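Local coordinates for protein tripeptidase (Staphylococcus aureus subsp. aureus, PDB 3RZA) that probably hydrolyses tripeptides, as a metal-dependent peptidase of the M20/M25/M40 family with zinc and calcium ions bound in the crystal, at residues A[20-26]-A[139-143]; A[37-43]-A[100-106]; A[190-194]-A[331-335]; A[326-330]-A[382-387]. One frame throughout, in Å; residues are numbered along the deposited sequence. Where two conformers were deposited one is given.

Contact 1 (A[20-26]-A[139-143])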
loop_
_atom_site.group_PDB
_atom_site.type_symbol
_atom_site.label_atom_id
_atom_site.label_comp_id
_atom_site.label_asym_id
_atom_site.label_seq_id
_atom_site.Cartn_x
_atom_site.Cartn_y
_atom_site.Cartn_z
HETATM N N MSE A 20 -22.090 47.928 -16.469
HETATM C CA MSE A 20 -21.326 48.501 -15.312
HETATM C C MSE A 20 -19.945 47.814 -15.030
HETATM O O MSE A 20 -18.930 48.516 -15.015
HETATM C CB MSE A 20 -22.203 48.507 -14.046
HETATM C CG MSE A 20 -21.610 49.280 -12.871
HETATM SE SE MSE A 20 -22.735 50.709 -12.123
HETATM C CE MSE A 20 -23.195 51.716 -13.761
ATOM N N ILE A 21 -19.899 46.488 -14.777
ATOM C CA ILE A 21 -18.594 45.759 -14.837
ATOM C C ILE A 21 -18.099 45.677 -16.295
ATOM O O ILE A 21 -18.884 45.560 -17.230
ATOM C CB ILE A 21 -18.566 44.319 -14.133
ATOM C CG1 ILE A 21 -19.416 43.294 -14.882
ATOM C CG2 ILE A 21 -18.945 44.415 -12.642
ATOM C CD1 ILE A 21 -18.608 42.362 -15.758
ATOM N N ASN A 22 -16.797 45.791 -16.463
ATOM C CA ASN A 22 -16.159 45.767 -17.763
ATOM C C ASN A 22 -15.784 44.308 -18.000
ATOM O O ASN A 22 -14.835 43.786 -17.387
ATOM C CB ASN A 22 -14.927 46.706 -17.742
ATOM C CG ASN A 22 -14.309 46.919 -19.109
ATOM O OD1 ASN A 22 -14.126 45.991 -19.874
ATOM N ND2 ASN A 22 -13.927 48.166 -19.396
ATOM N N GLU A 23 -16.548 43.651 -18.861
ATOM C CA GLU A 23 -16.489 42.185 -19.035
ATOM C C GLU A 23 -15.181 41.704 -19.649
ATOM O O GLU A 23 -14.658 40.654 -19.265
ATOM C CB GLU A 23 -17.643 41.704 -19.941
ATOM C CG GLU A 23 -19.049 41.980 -19.382
ATOM C CD GLU A 23 -20.163 41.471 -20.290
ATOM O OE1 GLU A 23 -19.881 40.960 -21.406
ATOM O OE2 GLU A 23 -21.333 41.598 -19.879
ATOM N N GLN A 24 -14.699 42.434 -20.648
ATOM C CA GLN A 24 -13.410 42.143 -21.254
ATOM C C GLN A 24 -12.279 42.359 -20.260
ATOM O O GLN A 24 -11.355 41.560 -20.207
ATOM C CB GLN A 24 -13.183 43.006 -22.504
ATOM C CG GLN A 24 -11.896 42.699 -23.309
ATOM C CD GLN A 24 -11.891 41.283 -23.885
ATOM O OE1 GLN A 24 -11.175 40.393 -23.399
ATOM N NE2 GLN A 24 -12.730 41.056 -24.885
ATOM N N ARG A 25 -12.324 43.463 -19.516
ATOM C CA ARG A 25 -11.284 43.723 -18.512
ATOM C C ARG A 25 -11.250 42.624 -17.438
ATOM O O ARG A 25 -10.161 42.187 -17.046
ATOM C CB ARG A 25 -11.465 45.089 -17.862
ATOM C CG ARG A 25 -10.315 45.484 -16.895
ATOM C CD ARG A 25 -10.450 46.911 -16.457
ATOM N NE ARG A 25 -11.696 47.119 -15.722
ATOM C CZ ARG A 25 -12.345 48.289 -15.587
ATOM N NH1 ARG A 25 -11.848 49.431 -16.080
ATOM N NH2 ARG A 25 -13.499 48.321 -14.904
ATOM N N LEU A 26 -12.433 42.194 -16.978
ATOM C CA LEU A 26 -12.574 41.082 -16.013
ATOM C C LEU A 26 -11.931 39.811 -16.544
ATOM O O LEU A 26 -11.185 39.147 -15.821
ATOM C CB LEU A 26 -14.068 40.811 -15.714
ATOM C CG LEU A 26 -14.467 39.631 -14.803
ATOM C CD1 LEU A 26 -13.720 39.677 -13.490
ATOM C CD2 LEU A 26 -15.987 39.629 -14.563
ATOM N N GLU A 139 -11.806 43.551 -10.408
ATOM C CA GLU A 139 -12.712 44.253 -11.303
ATOM C C GLU A 139 -13.698 45.137 -10.540
ATOM O O GLU A 139 -13.886 46.287 -10.905
ATOM C CB GLU A 139 -13.489 43.244 -12.183
ATOM C CG GLU A 139 -14.590 43.854 -13.085
ATOM C CD GLU A 139 -14.054 44.883 -14.078
ATOM O OE1 GLU A 139 -12.872 44.779 -14.496
ATOM O OE2 GLU A 139 -14.820 45.790 -14.456
ATOM N N VAL A 140 -14.337 44.592 -9.512
ATOM C CA VAL A 140 -15.284 45.375 -8.690
ATOM C C VAL A 140 -14.625 46.627 -8.089
ATOM O O VAL A 140 -15.203 47.724 -8.151
ATOM C CB VAL A 140 -15.962 44.500 -7.567
ATOM C CG1 VAL A 140 -16.647 45.376 -6.498
ATOM C CG2 VAL A 140 -16.959 43.562 -8.178
ATOM N N LEU A 141 -13.402 46.471 -7.568
ATOM C CA LEU A 141 -12.649 47.615 -7.018
ATOM C C LEU A 141 -12.402 48.665 -8.081
ATOM O O LEU A 141 -12.596 49.855 -7.817
ATOM C CB LEU A 141 -11.310 47.178 -6.383
ATOM C CG LEU A 141 -11.415 46.588 -4.982
ATOM C CD1 LEU A 141 -10.125 45.899 -4.592
ATOM C CD2 LEU A 141 -11.805 47.681 -3.928
ATOM N N GLN A 142 -12.036 48.212 -9.285
ATOM C CA GLN A 142 -11.788 49.124 -10.405
ATOM C C GLN A 142 -13.062 49.854 -10.864
ATOM O O GLN A 142 -12.993 51.007 -11.203
ATOM C CB GLN A 142 -11.119 48.395 -11.583
ATOM C CG GLN A 142 -10.460 49.343 -12.582
ATOM C CD GLN A 142 -9.254 48.724 -13.303
ATOM O OE1 GLN A 142 -8.801 47.628 -12.968
ATOM N NE2 GLN A 142 -8.746 49.430 -14.302
ATOM N N VAL A 143 -14.224 49.174 -10.850
ATOM C CA VAL A 143 -15.532 49.827 -11.146
ATOM C C VAL A 143 -15.918 50.856 -10.069
ATOM O O VAL A 143 -16.415 51.930 -10.382
ATOM C CB VAL A 143 -16.689 48.780 -11.296
ATOM C CG1 VAL A 143 -18.070 49.466 -11.388
ATOM C CG2 VAL A 143 -16.469 47.902 -12.512
#

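Contact 2 (A[37-43]-A[100-106])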
loop_
_atom_site.group_PDB
_atom_site.type_symbol
_atom_site.label_atom_id
_atom_site.label_comp_id
_atom_site.label_asym_id
_atom_site.label_seq_id
_atom_site.Cartn_x
_atom_site.Cartn_y
_atom_site.Cartn_z
ATOM N N ASP A 37 1.924 31.038 -11.694
ATOM C CA ASP A 37 1.942 29.798 -10.922
ATOM C C ASP A 37 1.786 30.149 -9.439
ATOM O O ASP A 37 2.491 31.032 -8.946
ATOM C CB ASP A 37 3.281 29.046 -11.081
ATOM C CG ASP A 37 3.561 28.584 -12.503
ATOM O OD1 ASP A 37 2.701 28.712 -13.383
ATOM O OD2 ASP A 37 4.683 28.104 -12.751
ATOM N N SER A 38 0.816 29.524 -8.773
ATOM C CA SER A 38 0.654 29.632 -7.318
ATOM C C SER A 38 0.178 28.298 -6.720
ATOM O O SER A 38 -0.817 28.248 -5.980
ATOM C CB SER A 38 -0.318 30.765 -6.972
ATOM O OG SER A 38 -1.594 30.521 -7.530
ATOM N N GLU A 39 0.916 27.220 -7.003
ATOM C CA GLU A 39 0.611 25.914 -6.392
ATOM C C GLU A 39 0.745 26.073 -4.902
ATOM O O GLU A 39 1.613 26.819 -4.446
ATOM C CB GLU A 39 1.566 24.823 -6.886
ATOM C CG GLU A 39 1.357 24.404 -8.350
ATOM C CD GLU A 39 2.222 23.202 -8.769
ATOM O OE1 GLU A 39 3.353 23.064 -8.262
ATOM O OE2 GLU A 39 1.776 22.418 -9.638
ATOM N N THR A 40 -0.132 25.413 -4.143
ATOM C CA THR A 40 -0.216 25.613 -2.680
ATOM C C THR A 40 1.137 25.367 -2.018
ATOM O O THR A 40 1.876 24.457 -2.410
ATOM C CB THR A 40 -1.359 24.733 -2.051
ATOM O OG1 THR A 40 -1.686 25.190 -0.726
ATOM C CG2 THR A 40 -1.003 23.247 -2.026
ATOM N N GLY A 41 1.495 26.253 -1.097
ATOM C CA GLY A 41 2.835 26.311 -0.536
ATOM C C GLY A 41 3.885 27.127 -1.277
ATOM O O GLY A 41 4.910 27.454 -0.680
ATOM N N ASN A 42 3.636 27.471 -2.552
ATOM C CA ASN A 42 4.563 28.259 -3.378
ATOM C C ASN A 42 3.901 29.536 -3.877
ATOM O O ASN A 42 3.943 29.857 -5.075
ATOM C CB ASN A 42 5.081 27.418 -4.552
ATOM C CG ASN A 42 5.950 26.249 -4.105
ATOM O OD1 ASN A 42 6.531 26.262 -3.019
ATOM N ND2 ASN A 42 6.054 25.237 -4.957
ATOM N N GLU A 43 3.336 30.283 -2.928
ATOM C CA GLU A 43 2.585 31.514 -3.196
ATOM C C GLU A 43 3.499 32.753 -3.325
ATOM O O GLU A 43 2.997 33.826 -3.611
ATOM C CB GLU A 43 1.556 31.800 -2.073
ATOM C CG GLU A 43 0.478 30.738 -1.864
ATOM C CD GLU A 43 0.851 29.626 -0.887
ATOM O OE1 GLU A 43 2.013 29.541 -0.477
ATOM O OE2 GLU A 43 -0.030 28.801 -0.556
ATOM N N ASP A 100 -3.728 30.578 -3.698
ATOM C CA ASP A 100 -3.136 29.287 -4.086
ATOM C C ASP A 100 -4.109 28.383 -4.879
ATOM O O ASP A 100 -5.324 28.521 -4.784
ATOM C CB ASP A 100 -2.569 28.514 -2.882
ATOM C CG ASP A 100 -3.649 28.090 -1.858
ATOM O OD1 ASP A 100 -4.521 28.919 -1.535
ATOM O OD2 ASP A 100 -3.605 26.946 -1.362
ATOM N N THR A 101 -3.529 27.470 -5.663
ATOM C CA THR A 101 -4.263 26.435 -6.386
ATOM C C THR A 101 -3.717 25.059 -5.995
ATOM O O THR A 101 -2.619 24.951 -5.444
ATOM C CB THR A 101 -4.073 26.597 -7.884
ATOM O OG1 THR A 101 -2.741 26.194 -8.223
ATOM C CG2 THR A 101 -4.280 28.015 -8.298
ATOM N N VAL A 102 -4.460 24.001 -6.337
ATOM C CA VAL A 102 -3.927 22.624 -6.222
ATOM C C VAL A 102 -2.871 22.372 -7.305
ATOM O O VAL A 102 -2.614 23.243 -8.166
ATOM C CB VAL A 102 -5.024 21.531 -6.306
ATOM C CG1 VAL A 102 -6.121 21.773 -5.242
ATOM C CG2 VAL A 102 -5.599 21.436 -7.720
ATOM N N VAL A 103 -2.213 21.215 -7.192
ATOM C CA VAL A 103 -1.309 20.665 -8.212
ATOM C C VAL A 103 -2.159 19.855 -9.230
ATOM O O VAL A 103 -3.180 19.311 -8.848
ATOM C CB VAL A 103 -0.235 19.743 -7.509
ATOM C CG1 VAL A 103 0.630 18.994 -8.504
ATOM C CG2 VAL A 103 0.650 20.583 -6.560
ATOM N N PRO A 104 -1.750 19.777 -10.537
ATOM C CA PRO A 104 -0.658 20.458 -11.245
ATOM C C PRO A 104 -1.122 21.772 -11.811
ATOM O O PRO A 104 -2.110 21.795 -12.536
ATOM C CB PRO A 104 -0.307 19.482 -12.377
ATOM C CG PRO A 104 -1.575 18.744 -12.657
ATOM C CD PRO A 104 -2.404 18.767 -11.404
ATOM N N ALA A 105 -0.413 22.853 -11.479
ATOM C CA ALA A 105 -0.736 24.199 -11.978
ATOM C C ALA A 105 0.526 25.038 -12.203
ATOM O O ALA A 105 0.588 26.218 -11.799
ATOM C CB ALA A 105 -1.670 24.882 -11.020
ATOM N N ILE A 106 1.525 24.410 -12.840
ATOM C CA ILE A 106 2.701 25.087 -13.342
ATOM C C ILE A 106 2.493 25.261 -14.837
ATOM O O ILE A 106 2.154 24.288 -15.537
ATOM C CB ILE A 106 4.015 24.305 -13.043
ATOM C CG1 ILE A 106 4.339 24.371 -11.529
ATOM C CG2 ILE A 106 5.215 24.882 -13.888
ATOM C CD1 ILE A 106 5.132 23.139 -10.968
HETATM O O HOH W 1 -1.238 27.818 -10.153
#

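Contact 3 (A[190-194]-A[331-335])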
loop_
_atom_site.group_PDB
_atom_site.type_symbol
_atom_site.label_atom_id
_atom_site.label_comp_id
_atom_site.label_asym_id
_atom_site.label_seq_id
_atom_site.Cartn_x
_atom_site.Cartn_y
_atom_site.Cartn_z
ATOM N N ASP A 190 -23.599 27.172 -8.185
ATOM C CA ASP A 190 -23.952 28.164 -9.191
ATOM C C ASP A 190 -23.834 29.583 -8.594
ATOM O O ASP A 190 -24.094 29.790 -7.382
ATOM C CB ASP A 190 -25.394 27.951 -9.683
ATOM C CG ASP A 190 -25.624 26.581 -10.371
ATOM O OD1 ASP A 190 -24.655 25.864 -10.737
ATOM O OD2 ASP A 190 -26.809 26.230 -10.527
ATOM N N VAL A 191 -23.467 30.555 -9.427
ATOM C CA VAL A 191 -23.491 31.961 -8.989
ATOM C C VAL A 191 -24.943 32.367 -8.601
ATOM O O VAL A 191 -25.902 32.052 -9.323
ATOM C CB VAL A 191 -22.903 32.922 -10.036
ATOM C CG1 VAL A 191 -22.875 34.368 -9.506
ATOM C CG2 VAL A 191 -21.471 32.478 -10.436
ATOM N N GLY A 192 -25.085 32.973 -7.411
ATOM C CA GLY A 192 -26.386 33.319 -6.830
ATOM C C GLY A 192 -26.913 32.259 -5.862
ATOM O O GLY A 192 -27.993 32.425 -5.294
ATOM N N THR A 193 -26.163 31.162 -5.691
ATOM C CA THR A 193 -26.364 30.215 -4.586
ATOM C C THR A 193 -25.365 30.515 -3.478
ATOM O O THR A 193 -24.201 30.805 -3.759
ATOM C CB THR A 193 -26.207 28.772 -5.087
ATOM O OG1 THR A 193 -27.223 28.539 -6.074
ATOM C CG2 THR A 193 -26.347 27.758 -3.939
ATOM N N THR A 194 -25.839 30.478 -2.220
ATOM C CA THR A 194 -25.032 30.827 -1.032
ATOM C C THR A 194 -24.970 29.613 -0.119
ATOM O O THR A 194 -26.000 29.062 0.234
ATOM C CB THR A 194 -25.682 32.013 -0.245
ATOM O OG1 THR A 194 -25.903 33.095 -1.138
ATOM C CG2 THR A 194 -24.795 32.485 0.898
ATOM N N GLY A 331 -31.269 38.353 -11.075
ATOM C CA GLY A 331 -32.087 37.333 -11.725
ATOM C C GLY A 331 -31.620 35.894 -11.546
ATOM O O GLY A 331 -31.860 35.048 -12.410
ATOM N N LEU A 332 -30.990 35.622 -10.415
ATOM C CA LEU A 332 -30.374 34.315 -10.117
ATOM C C LEU A 332 -31.220 33.641 -9.037
ATOM O O LEU A 332 -32.094 34.277 -8.446
ATOM C CB LEU A 332 -28.922 34.509 -9.664
ATOM C CG LEU A 332 -28.025 35.395 -10.572
ATOM C CD1 LEU A 332 -26.619 35.424 -10.027
ATOM C CD2 LEU A 332 -28.011 34.915 -12.013
ATOM N N SER A 333 -30.987 32.357 -8.817
ATOM C CA SER A 333 -31.866 31.523 -7.963
ATOM C C SER A 333 -32.070 32.032 -6.516
ATOM O O SER A 333 -33.134 31.844 -5.955
ATOM C CB SER A 333 -31.331 30.091 -7.891
ATOM O OG SER A 333 -30.173 30.042 -7.049
ATOM N N ALA A 334 -31.053 32.642 -5.925
ATOM C CA ALA A 334 -31.101 33.090 -4.500
ATOM C C ALA A 334 -31.310 31.960 -3.484
ATOM O O ALA A 334 -31.825 32.206 -2.389
ATOM C CB ALA A 334 -32.159 34.219 -4.284
ATOM N N ASN A 335 -30.858 30.751 -3.828
ATOM C CA ASN A 335 -30.924 29.565 -2.968
ATOM C C ASN A 335 -29.861 29.630 -1.864
ATOM O O ASN A 335 -28.832 30.292 -2.031
ATOM C CB ASN A 335 -30.694 28.287 -3.793
ATOM C CG ASN A 335 -31.801 28.030 -4.805
ATOM O OD1 ASN A 335 -32.953 28.385 -4.583
ATOM N ND2 ASN A 335 -31.453 27.393 -5.912
HETATM O O HOH W 2 -27.761 30.017 -8.354
HETATM O O HOH W 3 -28.265 32.886 -2.541
HETATM O O HOH W 4 -28.688 26.335 -6.792
#

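Contact 4 (A[326-330]-A[382-387])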
loop_
_atom_site.group_PDB
_atom_site.type_symbol
_atom_site.label_atom_id
_atom_site.label_comp_id
_atom_site.label_asym_id
_atom_site.label_seq_id
_atom_site.Cartn_x
_atom_site.Cartn_y
_atom_site.Cartn_z
ATOM N N SER A 326 -28.902 40.259 -3.433
ATOM C CA SER A 326 -27.956 40.485 -4.569
ATOM C C SER A 326 -28.192 39.479 -5.714
ATOM O O SER A 326 -28.230 39.860 -6.887
ATOM C CB SER A 326 -26.500 40.453 -4.098
ATOM O OG SER A 326 -26.022 39.128 -3.768
ATOM N N ALA A 327 -28.435 38.227 -5.349
ATOM C CA ALA A 327 -28.762 37.182 -6.303
ATOM C C ALA A 327 -30.114 37.445 -7.029
ATOM O O ALA A 327 -30.173 37.384 -8.260
ATOM C CB ALA A 327 -28.735 35.749 -5.603
ATOM N N ARG A 328 -31.162 37.773 -6.275
ATOM C CA ARG A 328 -32.470 38.130 -6.871
ATOM C C ARG A 328 -32.422 39.356 -7.770
ATOM O O ARG A 328 -33.013 39.347 -8.872
ATOM C CB ARG A 328 -33.540 38.349 -5.807
ATOM C CG ARG A 328 -34.049 37.077 -5.165
ATOM C CD ARG A 328 -35.321 37.329 -4.387
ATOM N NE ARG A 328 -35.069 38.244 -3.269
ATOM C CZ ARG A 328 -34.656 37.905 -2.031
ATOM N NH1 ARG A 328 -34.459 36.617 -1.648
ATOM N NH2 ARG A 328 -34.448 38.881 -1.149
ATOM N N ASN A 329 -31.698 40.385 -7.339
ATOM C CA ASN A 329 -31.487 41.588 -8.180
ATOM C C ASN A 329 -30.837 41.296 -9.550
ATOM O O ASN A 329 -31.196 41.919 -10.535
ATOM C CB ASN A 329 -30.654 42.647 -7.455
ATOM C CG ASN A 329 -31.384 43.296 -6.286
ATOM O OD1 ASN A 329 -32.537 42.998 -6.007
ATOM N ND2 ASN A 329 -30.684 44.176 -5.582
ATOM N N LEU A 330 -29.936 40.320 -9.594
ATOM C CA LEU A 330 -29.328 39.847 -10.845
ATOM C C LEU A 330 -30.065 38.682 -11.533
ATOM O O LEU A 330 -29.534 38.091 -12.473
ATOM C CB LEU A 330 -27.875 39.440 -10.567
ATOM C CG LEU A 330 -26.953 40.585 -10.166
ATOM C CD1 LEU A 330 -25.642 39.970 -9.776
ATOM C CD2 LEU A 330 -26.763 41.570 -11.317
ATOM N N SER A 382 -20.575 41.073 -10.992
ATOM C CA SER A 382 -21.803 41.884 -10.811
ATOM C C SER A 382 -22.447 41.657 -9.435
ATOM O O SER A 382 -22.921 42.617 -8.826
ATOM C CB SER A 382 -22.801 41.592 -11.920
ATOM O OG SER A 382 -22.215 41.910 -13.164
ATOM N N GLN A 383 -22.410 40.402 -8.936
ATOM C CA GLN A 383 -22.972 40.078 -7.618
ATOM C C GLN A 383 -22.171 40.691 -6.473
ATOM O O GLN A 383 -22.749 41.270 -5.587
ATOM C CB GLN A 383 -23.077 38.578 -7.386
ATOM C CG GLN A 383 -24.042 38.223 -6.231
ATOM C CD GLN A 383 -23.935 36.813 -5.751
ATOM O OE1 GLN A 383 -23.051 36.041 -6.174
ATOM N NE2 GLN A 383 -24.841 36.448 -4.836
ATOM N N VAL A 384 -20.853 40.543 -6.494
ATOM C CA VAL A 384 -19.998 41.181 -5.478
ATOM C C VAL A 384 -20.227 42.716 -5.449
ATOM O O VAL A 384 -20.329 43.305 -4.354
ATOM C CB VAL A 384 -18.503 40.893 -5.694
ATOM C CG1 VAL A 384 -17.664 41.618 -4.644
ATOM C CG2 VAL A 384 -18.206 39.367 -5.671
ATOM N N LEU A 385 -20.340 43.344 -6.635
ATOM C CA LEU A 385 -20.654 44.772 -6.716
ATOM C C LEU A 385 -22.033 45.097 -6.082
ATOM O O LEU A 385 -22.173 46.095 -5.382
ATOM C CB LEU A 385 -20.608 45.273 -8.173
ATOM C CG LEU A 385 -21.001 46.751 -8.383
ATOM C CD1 LEU A 385 -20.100 47.668 -7.522
ATOM C CD2 LEU A 385 -20.932 47.111 -9.835
ATOM N N GLU A 386 -23.032 44.258 -6.365
ATOM C CA GLU A 386 -24.379 44.461 -5.859
ATOM C C GLU A 386 -24.429 44.330 -4.337
ATOM O O GLU A 386 -25.092 45.129 -3.678
ATOM C CB GLU A 386 -25.330 43.471 -6.518
ATOM C CG GLU A 386 -26.790 43.737 -6.300
ATOM C CD GLU A 386 -27.287 45.040 -6.909
ATOM O OE1 GLU A 386 -26.686 45.549 -7.881
ATOM O OE2 GLU A 386 -28.296 45.548 -6.406
ATOM N N ILE A 387 -23.697 43.354 -3.794
ATOM C CA ILE A 387 -23.580 43.157 -2.326
ATOM C C ILE A 387 -22.987 44.381 -1.623
ATOM O O ILE A 387 -23.493 44.796 -0.587
ATOM C CB ILE A 387 -22.722 41.883 -1.982
ATOM C CG1 ILE A 387 -23.506 40.616 -2.316
ATOM C CG2 ILE A 387 -22.273 41.893 -0.500
ATOM C CD1 ILE A 387 -22.701 39.334 -2.247
#

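Contact 1 (A[20-26]-A[139-143])
Arg25 grips the carboxylate of Glu139 side-on, with NE and NH2 each taking one oxygen. Arg25 NE to Glu139 OE1 is 2.9 Å and almost straight, on the syn side. Arg25 NH2 meets Glu139 OE2 at 2.9 Å, also on the syn side but 32° out of the carboxylate plane. Glu139 OE2 takes a second bond, 2.8 Å from Asn22 N, which arrives from the other face of the carboxylate. Glu139 turns up to these donors because its chain bends at chi2 (60°). This buried acid thus holds the first turn of helix 23-34 against helix 128-147. The turn begins with an N-cap: Asn22 OD1 accepts from Arg25 N at 3.1 Å. Gln142 CG sits over the centre of one face of the Arg25 guanidinium, 3.7 Å above the plane, with the Gln142 amide stacked at 22°. Asn22 CB lies on the opposite face, toward the rim. Outside the pair, Arg25 NH1 makes a salt bridge to Glu146. Beside the polar group, Val143 packs on Met20 and Ile21, near the start of the modelled chain. Val143 CG1 is 3.8 Å from CG of Met20, which is modelled as selenomethionine, and the two side chains cross at about a right angle.

Contact 2 (A[37-43]-A[100-106])
Glu39 is joined to Thr101 in a single beta bridge, where the loop after helix 23-34 meets the loop after strand 93-98. That strand ends at His98, a zinc ligand, so the contact lies beside the metal site of this M20-family enzyme. Two backbone bonds make the bridge, through the neighbours of Glu39. Thr101 N donates to Ser38 O at 2.8 Å, and Thr40 N donates to Thr101 O at 2.8 Å. Glu39 also opens a type II turn that ends at Asn42.

Side-chain bonds flank the bridge. Thr40 OG1 donates to Asp100 OD2 at 2.7 Å, on the anti side of the carboxylate, and the two side chains lie side by side. OG1 reaches it by standing anti to the backbone N of Thr40 (chi1 -164°). Further partners lie outside the two loops: Thr40 OG1 bonds to Ser164 OG, Asp100 OD2 accepts from the backbone N of Glu163, a calcium ligand, and Asp37 OD1 accepts from Asn107 N. Glu43 OE2 receives Gly41 N and Gly161 N, which probably offsets its closeness to Asp100. At the other end, the extended Glu39 chain puts OE2 2.9 Å from Ala105 N, in a nearly straight bond to its anti lone pair.

Van der Waals contacts set aliphatic groups against carboxylates. Ile106 crosses Glu39 at about a right angle, and Val103 CG2 lies 3.8 Å from Glu39 OE2. Asp37 OD2 touches Ile106 CG2.

One water ties both loops together: it accepts from Ser38 N at 3.0 Å and donates to Thr101 OG1 and Ala105 O.

Contact 3 (A[190-194]-A[331-335])
This is a loop-to-loop contact at the start of strands 194-209 and 336-338 of the main sheet, between a type II turn at Asp190 to Thr193 and the link from helix 318-329 to strand 336-338. The direct grip is a backbone bond: Thr194 N donates to Asn335 O at 3.0 Å. Gly192 comes up against Leu332 with no side chain between them, and Gly192 CA is 3.8 Å from Leu332 CD1. Leu332 CD1 also touches Val191 O at 3.5 Å and Val191 CG1 at 3.9 Å. It lies across the Val191-Gly192 peptide. Helix 374-393 closes this apolar patch through Leu379, which touches both Val191 and Leu332.

Waters fill in the polar side. One joins Val191 O, Thr193 OG1 and Ser333 OG, at 2.7 Å from Ser333 OG. A second donates to Gly192 O and Asn335 O and accepts from Thr194 OG1. A third links Thr193 OG1 to Asn335 ND2. The link starts at Gly331, the C-prime residue of a Schellman motif ending helix 318-329. Gly192 holds the third position of the type II turn with positive phi (95°), the classic place for glycine, and the turn leads into strand 194-209 beside the parallel strand 336-338.

Contact 4 (A[326-330]-A[382-387])
The last turn of helix 318-329 meets the middle of helix 374-393, with Ser326 and Glu386 the nearest backbone pair, their CA atoms 5.5 Å apart. Ser326 is the inner point of contact. Gln383 NE2 donates to Ser326 OG at 3.1 Å, with OG tilted 16° from the amide plane. Gln383 reaches across to Ser326 with its chain extended beyond CG. Ser326 OG also bonds back to Ala323 O, within its own helix. Ile387 closes in from beside it, with CG1 3.5 Å from Ser326 CB, which is tight for two carbons. On its outer side Ser326 meets Glu386, whose CG lies 3.9 Å from Ser326 CA.

Nearer the surface, Asn329 ND2 donates to Glu386 OE2 at 2.9 Å, on the anti side. The amide and carboxylate planes stand 79° apart. Glu386 folds at chi2 (64°), which brings its carboxylate round to the asparagine. Leu330, the first residue past the helix, points its CD1 at the backbone of the other helix. Leu330 CD1 is 3.4 Å from Gln383 N and 3.9 Å from Ser382 CB. On its far side helix 374-393 packs on helix 128-147 through Leu385 and Val384.

Two amide N-H bonds and aliphatic contacts thus join the helices. Ser326 OG accepts from Gln383 NE2 and probably donates its hydrogen to Ala323 O, so both roles of a buried hydroxyl are used.

How the contacts relate
Contacts 1, 3 and 4 lie round helix 374-393. Contacts 3 and 4 have centres about 9 Å apart and share the end of helix 318-329: Leu332 N is 2.9 Å from Ala327 O, and Ala327 CB packs on Gly192 O. Contact 1 meets contact 4 on another part of helix 374-393, where Ile21 CG1 is 3.6 Å from Ser382 OG and Val140 reaches Val384 and Leu385. Their centres are about 14 Å apart. Contact 2 stands alone, its nearest atoms about 15 Å from contact 1 and about 17 Å from contact 4. It lies beside the metals: the Val102 side chain is about 5 Å from a calcium ion and that of Asp100 about 7 Å from the zinc ion, against about 14 Å from zinc for Val191 in contact 3.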